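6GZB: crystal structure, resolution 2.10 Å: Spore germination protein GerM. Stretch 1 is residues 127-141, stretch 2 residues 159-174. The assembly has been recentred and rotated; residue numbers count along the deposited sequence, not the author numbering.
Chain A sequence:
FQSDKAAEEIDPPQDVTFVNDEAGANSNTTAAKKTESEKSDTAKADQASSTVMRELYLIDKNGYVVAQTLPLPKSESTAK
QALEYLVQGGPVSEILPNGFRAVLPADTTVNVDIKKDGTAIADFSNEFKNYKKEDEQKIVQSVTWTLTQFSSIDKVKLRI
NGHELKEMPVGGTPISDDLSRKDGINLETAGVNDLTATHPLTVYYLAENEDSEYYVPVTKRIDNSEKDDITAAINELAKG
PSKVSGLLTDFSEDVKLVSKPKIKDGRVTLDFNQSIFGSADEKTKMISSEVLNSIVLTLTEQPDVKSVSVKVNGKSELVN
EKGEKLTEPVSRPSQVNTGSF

Stretch 1 (127-141) EFKNYKKEDEQKIVQ
Stretch 2 159-174: RINGHELKEMPVGGTP

A buried carboxylate can organise a loop by accepting hydrogen bonds from two of its amides and a hydroxyl at once, and the contact between residues 127-141 and 159-174 of GerM is a compact example. The first stretch leaves a 3-10 segment (127-129), passes through Asn130 to Lys132 in extended or turn conformations, makes a second 3-10 segment (133-135) and enters a helix at Glu136. The second begins as strand 159-160, reverses through a type I' turn from Ile160 to His163, and later runs as loop past the first stretch in the same order: CA atoms pair as Lys129 with Pro169 (6.4 Å), Lys133 with Gly171 (5.8 Å) and Gln137 with Thr173 (7.2 Å).

The polar centre is Glu136, whose CA-to-CB bond points toward the loop with chi1 and chi2 both t and chi3 near 86°. Its OE2 accepts from Gly171 N at 2.6 Å. Its OE1 accepts from Thr173 N at 3.0 Å and from Thr173 OG1 at a very short 2.5 Å, the threonine being rotamer m. Gly172 N lies 3.3 Å from Glu136 OE1, but the angle is too poor for a bond; this amide instead makes a weak bond to Met168 O at 3.0 Å. The loop is closed in the other direction by Met168 N to Thr173 O, 2.8 Å. Gly171 (phi/psi -121/-4) leaves room for the carboxylate: an ideal CB there would sit 2.7 Å from Glu136 OE1, a clash. Gly172 has positive phi (83/15), which favours glycine.

Tyr131, chi1 p, links this network to the apolar layer. Its OH donates to Glu136 OE2 at 2.5 Å and accepts from Val170 N at 3.2 Å with a nearly straight 163° angle, so the hydroxyl relays between carboxylate and loop. Over one face of the same ring lies Val170 CG2, 3.6 Å from the centroid and 23° off the normal, a CH-pi contact, with the valine in the t rotamer.

The apolar contacts centre on Met168, folded m, m, m and pointing toward the first stretch. Its CE lies 3.8 Å from Phe128 CE2, 3.8 Å from Tyr131 CZ and 3.9 Å from Ile139 CG2, while its CG approaches Val140 CG2 at 3.5 Å. Met168 SD stands at the edge of the Phe128 ring, 5.3 Å from the centroid. Phe128, chi1 t, also meets Ile160 through CD2 to CD1 at 3.7 Å, bringing the strand into the packing.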

# COMPACT_ATOMS: atom_id res chain seq x y z
N GLU A 127 -25.07 -0.18 9.44
CA GLU A 127 -24.57 -1.51 9.07
C GLU A 127 -23.05 -1.60 9.15
O GLU A 127 -22.49 -2.70 9.24
CB GLU A 127 -25.02 -1.87 7.65
CG GLU A 127 -26.49 -2.24 7.55
CD GLU A 127 -27.39 -1.03 7.40
OE1 GLU A 127 -26.87 0.11 7.37
OE2 GLU A 127 -28.62 -1.23 7.28
N PHE A 128 -22.38 -0.45 9.09
CA PHE A 128 -20.93 -0.37 9.25
C PHE A 128 -20.44 -1.13 10.48
O PHE A 128 -19.30 -1.59 10.52
CB PHE A 128 -20.50 1.10 9.33
CG PHE A 128 -19.01 1.30 9.44
CD1 PHE A 128 -18.23 1.36 8.30
CD2 PHE A 128 -18.41 1.50 10.68
CE1 PHE A 128 -16.86 1.58 8.39
CE2 PHE A 128 -17.05 1.74 10.78
CZ PHE A 128 -16.27 1.76 9.64
N LYS A 129 -21.32 -1.28 11.47
CA LYS A 129 -20.95 -1.91 12.73
C LYS A 129 -20.90 -3.43 12.63
O LYS A 129 -20.36 -4.08 13.53
CB LYS A 129 -21.92 -1.51 13.84
CG LYS A 129 -21.90 -0.03 14.16
CD LYS A 129 -22.75 0.27 15.39
CE LYS A 129 -22.78 1.76 15.68
NZ LYS A 129 -23.99 2.18 16.43
N ASN A 130 -21.44 -3.99 11.55
CA ASN A 130 -21.68 -5.43 11.48
C ASN A 130 -20.49 -6.21 10.94
O ASN A 130 -20.64 -7.04 10.06
CB ASN A 130 -22.89 -5.73 10.59
CG ASN A 130 -24.17 -5.15 11.14
OD1 ASN A 130 -24.31 -4.95 12.35
ND2 ASN A 130 -25.11 -4.86 10.25
N TYR A 131 -19.31 -5.98 11.51
CA TYR A 131 -18.11 -6.70 11.12
C TYR A 131 -17.60 -7.54 12.28
O TYR A 131 -17.97 -7.31 13.43
CB TYR A 131 -17.03 -5.71 10.67
CG TYR A 131 -16.61 -4.71 11.73
CD1 TYR A 131 -15.64 -5.04 12.66
CD2 TYR A 131 -17.17 -3.45 11.78
CE1 TYR A 131 -15.23 -4.12 13.61
CE2 TYR A 131 -16.77 -2.53 12.73
CZ TYR A 131 -15.83 -2.89 13.67
OH TYR A 131 -15.42 -1.99 14.64
N LYS A 132 -16.73 -8.51 11.99
CA LYS A 132 -16.07 -9.28 13.03
C LYS A 132 -14.90 -8.52 13.64
O LYS A 132 -14.17 -7.81 12.95
CB LYS A 132 -15.55 -10.60 12.45
CG LYS A 132 -16.65 -11.56 12.03
CD LYS A 132 -16.08 -12.87 11.50
CE LYS A 132 -17.18 -13.87 11.18
NZ LYS A 132 -16.94 -14.59 9.90
N LYS A 133 -14.70 -8.69 14.94
CA LYS A 133 -13.69 -7.95 15.68
C LYS A 133 -12.31 -8.09 15.04
O LYS A 133 -11.53 -7.14 14.98
CB LYS A 133 -13.63 -8.46 17.12
CG LYS A 133 -12.81 -7.60 18.06
CD LYS A 133 -13.10 -7.94 19.52
CE LYS A 133 -12.01 -8.79 20.13
NZ LYS A 133 -10.87 -7.95 20.60
N GLU A 134 -12.04 -9.27 14.52
CA GLU A 134 -10.75 -9.60 13.93
C GLU A 134 -10.42 -8.72 12.72
O GLU A 134 -9.26 -8.60 12.33
CB GLU A 134 -10.75 -11.07 13.50
CG GLU A 134 -10.81 -12.06 14.66
CD GLU A 134 -12.15 -12.09 15.37
OE1 GLU A 134 -13.20 -12.09 14.69
OE2 GLU A 134 -12.16 -12.12 16.62
N ASP A 135 -11.44 -8.14 12.09
CA ASP A 135 -11.25 -7.34 10.89
C ASP A 135 -11.17 -5.83 11.17
O ASP A 135 -11.05 -5.03 10.24
CB ASP A 135 -12.38 -7.61 9.90
CG ASP A 135 -12.28 -8.99 9.26
OD1 ASP A 135 -11.17 -9.55 9.20
OD2 ASP A 135 -13.33 -9.52 8.84
N GLU A 136 -11.22 -5.45 12.44
CA GLU A 136 -11.41 -4.04 12.81
C GLU A 136 -10.35 -3.11 12.21
O GLU A 136 -10.68 -2.11 11.58
CB GLU A 136 -11.42 -3.90 14.32
CG GLU A 136 -11.85 -2.54 14.80
CD GLU A 136 -12.41 -2.57 16.20
OE1 GLU A 136 -11.62 -2.50 17.17
OE2 GLU A 136 -13.65 -2.68 16.33
N GLN A 137 -9.08 -3.46 12.40
CA GLN A 137 -7.99 -2.65 11.87
C GLN A 137 -7.95 -2.70 10.35
O GLN A 137 -7.61 -1.72 9.71
CB GLN A 137 -6.64 -3.13 12.42
CG GLN A 137 -6.34 -2.66 13.83
CD GLN A 137 -4.88 -2.31 14.01
OE1 GLN A 137 -4.47 -1.17 13.80
NE2 GLN A 137 -4.08 -3.31 14.36
N LYS A 138 -8.30 -3.85 9.77
CA LYS A 138 -8.34 -3.98 8.32
C LYS A 138 -9.29 -2.97 7.71
O LYS A 138 -8.97 -2.33 6.71
CB LYS A 138 -8.78 -5.39 7.92
CG LYS A 138 -7.86 -6.50 8.41
CD LYS A 138 -8.35 -7.87 7.95
CE LYS A 138 -7.83 -8.97 8.86
NZ LYS A 138 -6.35 -9.01 8.92
N ILE A 139 -10.48 -2.85 8.31
CA ILE A 139 -11.49 -1.94 7.81
C ILE A 139 -11.00 -0.48 7.83
O ILE A 139 -11.16 0.25 6.84
CB ILE A 139 -12.80 -2.09 8.60
CG1 ILE A 139 -13.48 -3.40 8.21
CG2 ILE A 139 -13.73 -0.92 8.37
CD1 ILE A 139 -14.46 -3.91 9.24
N VAL A 140 -10.40 -0.06 8.93
CA VAL A 140 -9.88 1.31 9.03
C VAL A 140 -8.82 1.57 7.97
O VAL A 140 -8.83 2.61 7.31
CB VAL A 140 -9.26 1.58 10.42
CG1 VAL A 140 -8.72 3.01 10.48
CG2 VAL A 140 -10.28 1.37 11.52
N GLN A 141 -7.91 0.63 7.79
CA GLN A 141 -6.82 0.78 6.83
C GLN A 141 -7.34 0.77 5.40
O GLN A 141 -6.88 1.56 4.57
CB GLN A 141 -5.78 -0.32 7.03
CG GLN A 141 -4.98 -0.16 8.31
CD GLN A 141 -4.24 -1.42 8.71
OE1 GLN A 141 -4.28 -2.43 8.01
NE2 GLN A 141 -3.56 -1.36 9.86
N ARG A 159 -17.31 8.61 10.30
CA ARG A 159 -18.53 8.80 11.08
C ARG A 159 -19.50 7.66 10.85
O ARG A 159 -19.48 7.02 9.80
CB ARG A 159 -19.20 10.12 10.70
CG ARG A 159 -18.44 11.35 11.15
CD ARG A 159 -19.08 12.62 10.60
NE ARG A 159 -18.37 13.81 11.05
CZ ARG A 159 -18.78 15.05 10.82
NH1 ARG A 159 -19.93 15.28 10.20
NH2 ARG A 159 -18.05 16.07 11.25
N ILE A 160 -20.35 7.42 11.84
CA ILE A 160 -21.53 6.57 11.66
C ILE A 160 -22.80 7.37 11.93
O ILE A 160 -22.98 7.90 13.03
CB ILE A 160 -21.49 5.34 12.58
CG1 ILE A 160 -20.20 4.55 12.36
CG2 ILE A 160 -22.70 4.45 12.35
CD1 ILE A 160 -20.02 3.42 13.36
N ASN A 161 -23.62 7.53 10.90
CA ASN A 161 -24.82 8.36 10.99
C ASN A 161 -24.53 9.73 11.60
O ASN A 161 -25.29 10.22 12.42
CB ASN A 161 -25.89 7.62 11.80
CG ASN A 161 -26.59 6.55 10.98
OD1 ASN A 161 -26.86 5.45 11.48
ND2 ASN A 161 -26.88 6.85 9.72
N GLY A 162 -23.41 10.32 11.20
CA GLY A 162 -23.07 11.68 11.59
C GLY A 162 -22.32 11.78 12.90
O GLY A 162 -21.80 12.84 13.25
N HIS A 163 -22.20 10.67 13.62
CA HIS A 163 -21.48 10.64 14.89
C HIS A 163 -19.99 10.38 14.65
O HIS A 163 -19.63 9.42 13.96
CB HIS A 163 -22.07 9.56 15.80
CG HIS A 163 -21.28 9.31 17.04
ND1 HIS A 163 -21.22 10.22 18.08
CD2 HIS A 163 -20.55 8.24 17.43
CE1 HIS A 163 -20.47 9.72 19.05
NE2 HIS A 163 -20.04 8.53 18.67
N GLU A 164 -19.13 11.23 15.20
CA GLU A 164 -17.69 11.14 14.97
C GLU A 164 -17.13 9.93 15.69
O GLU A 164 -17.52 9.64 16.82
CB GLU A 164 -16.98 12.41 15.43
CG GLU A 164 -17.05 13.54 14.42
CD GLU A 164 -16.75 14.89 15.04
OE1 GLU A 164 -16.09 14.95 16.11
OE2 GLU A 164 -17.20 15.91 14.48
N LEU A 165 -16.28 9.17 15.01
CA LEU A 165 -15.64 8.00 15.59
C LEU A 165 -14.26 8.37 16.14
O LEU A 165 -13.34 8.66 15.38
CB LEU A 165 -15.48 6.89 14.55
CG LEU A 165 -16.73 6.22 14.00
CD1 LEU A 165 -16.35 4.89 13.37
CD2 LEU A 165 -17.79 6.04 15.08
N LYS A 166 -14.11 8.28 17.45
CA LYS A 166 -12.80 8.33 18.08
C LYS A 166 -12.27 6.92 18.31
O LYS A 166 -11.08 6.74 18.53
CB LYS A 166 -12.89 9.07 19.42
CG LYS A 166 -13.20 10.56 19.29
CD LYS A 166 -13.82 11.12 20.57
CE LYS A 166 -12.78 11.31 21.66
NZ LYS A 166 -13.42 11.61 22.97
N GLU A 167 -13.15 5.93 18.25
CA GLU A 167 -12.73 4.54 18.24
C GLU A 167 -13.68 3.70 17.40
O GLU A 167 -14.79 4.12 17.10
CB GLU A 167 -12.68 3.99 19.66
CG GLU A 167 -14.02 3.97 20.37
CD GLU A 167 -13.90 3.55 21.82
OE1 GLU A 167 -12.81 3.73 22.41
OE2 GLU A 167 -14.89 3.04 22.38
N MET A 168 -13.22 2.53 16.96
CA MET A 168 -14.07 1.63 16.20
C MET A 168 -15.05 0.95 17.15
O MET A 168 -14.71 0.67 18.29
CB MET A 168 -13.23 0.60 15.44
CG MET A 168 -12.49 1.16 14.24
SD MET A 168 -13.59 1.64 12.89
CE MET A 168 -13.94 0.05 12.15
N PRO A 169 -16.29 0.72 16.70
CA PRO A 169 -17.39 0.38 17.59
C PRO A 169 -17.28 -1.00 18.22
O PRO A 169 -17.64 -1.18 19.38
CB PRO A 169 -18.62 0.45 16.68
CG PRO A 169 -18.09 0.34 15.29
CD PRO A 169 -16.75 1.01 15.33
N VAL A 170 -16.81 -1.99 17.47
CA VAL A 170 -16.92 -3.38 17.92
C VAL A 170 -15.85 -3.72 18.96
O VAL A 170 -16.15 -4.33 19.98
CB VAL A 170 -16.82 -4.36 16.74
CG1 VAL A 170 -16.70 -5.79 17.24
CG2 VAL A 170 -18.03 -4.21 15.84
N GLY A 171 -14.61 -3.32 18.70
CA GLY A 171 -13.49 -3.70 19.55
C GLY A 171 -12.75 -2.53 20.17
O GLY A 171 -11.80 -2.72 20.92
N GLY A 172 -13.13 -1.32 19.81
CA GLY A 172 -12.60 -0.13 20.50
C GLY A 172 -11.24 0.35 20.01
O GLY A 172 -10.60 1.16 20.65
N THR A 173 -10.80 -0.14 18.85
CA THR A 173 -9.55 0.34 18.26
C THR A 173 -9.59 1.85 18.09
O THR A 173 -10.48 2.37 17.43
CB THR A 173 -9.29 -0.31 16.89
OG1 THR A 173 -9.27 -1.73 17.03
CG2 THR A 173 -7.95 0.18 16.31
N PRO A 174 -8.62 2.56 18.68
CA PRO A 174 -8.59 4.01 18.59
C PRO A 174 -8.36 4.49 17.17
O PRO A 174 -7.59 3.89 16.43
CB PRO A 174 -7.41 4.40 19.47
CG PRO A 174 -7.27 3.28 20.44
CD PRO A 174 -7.65 2.05 19.66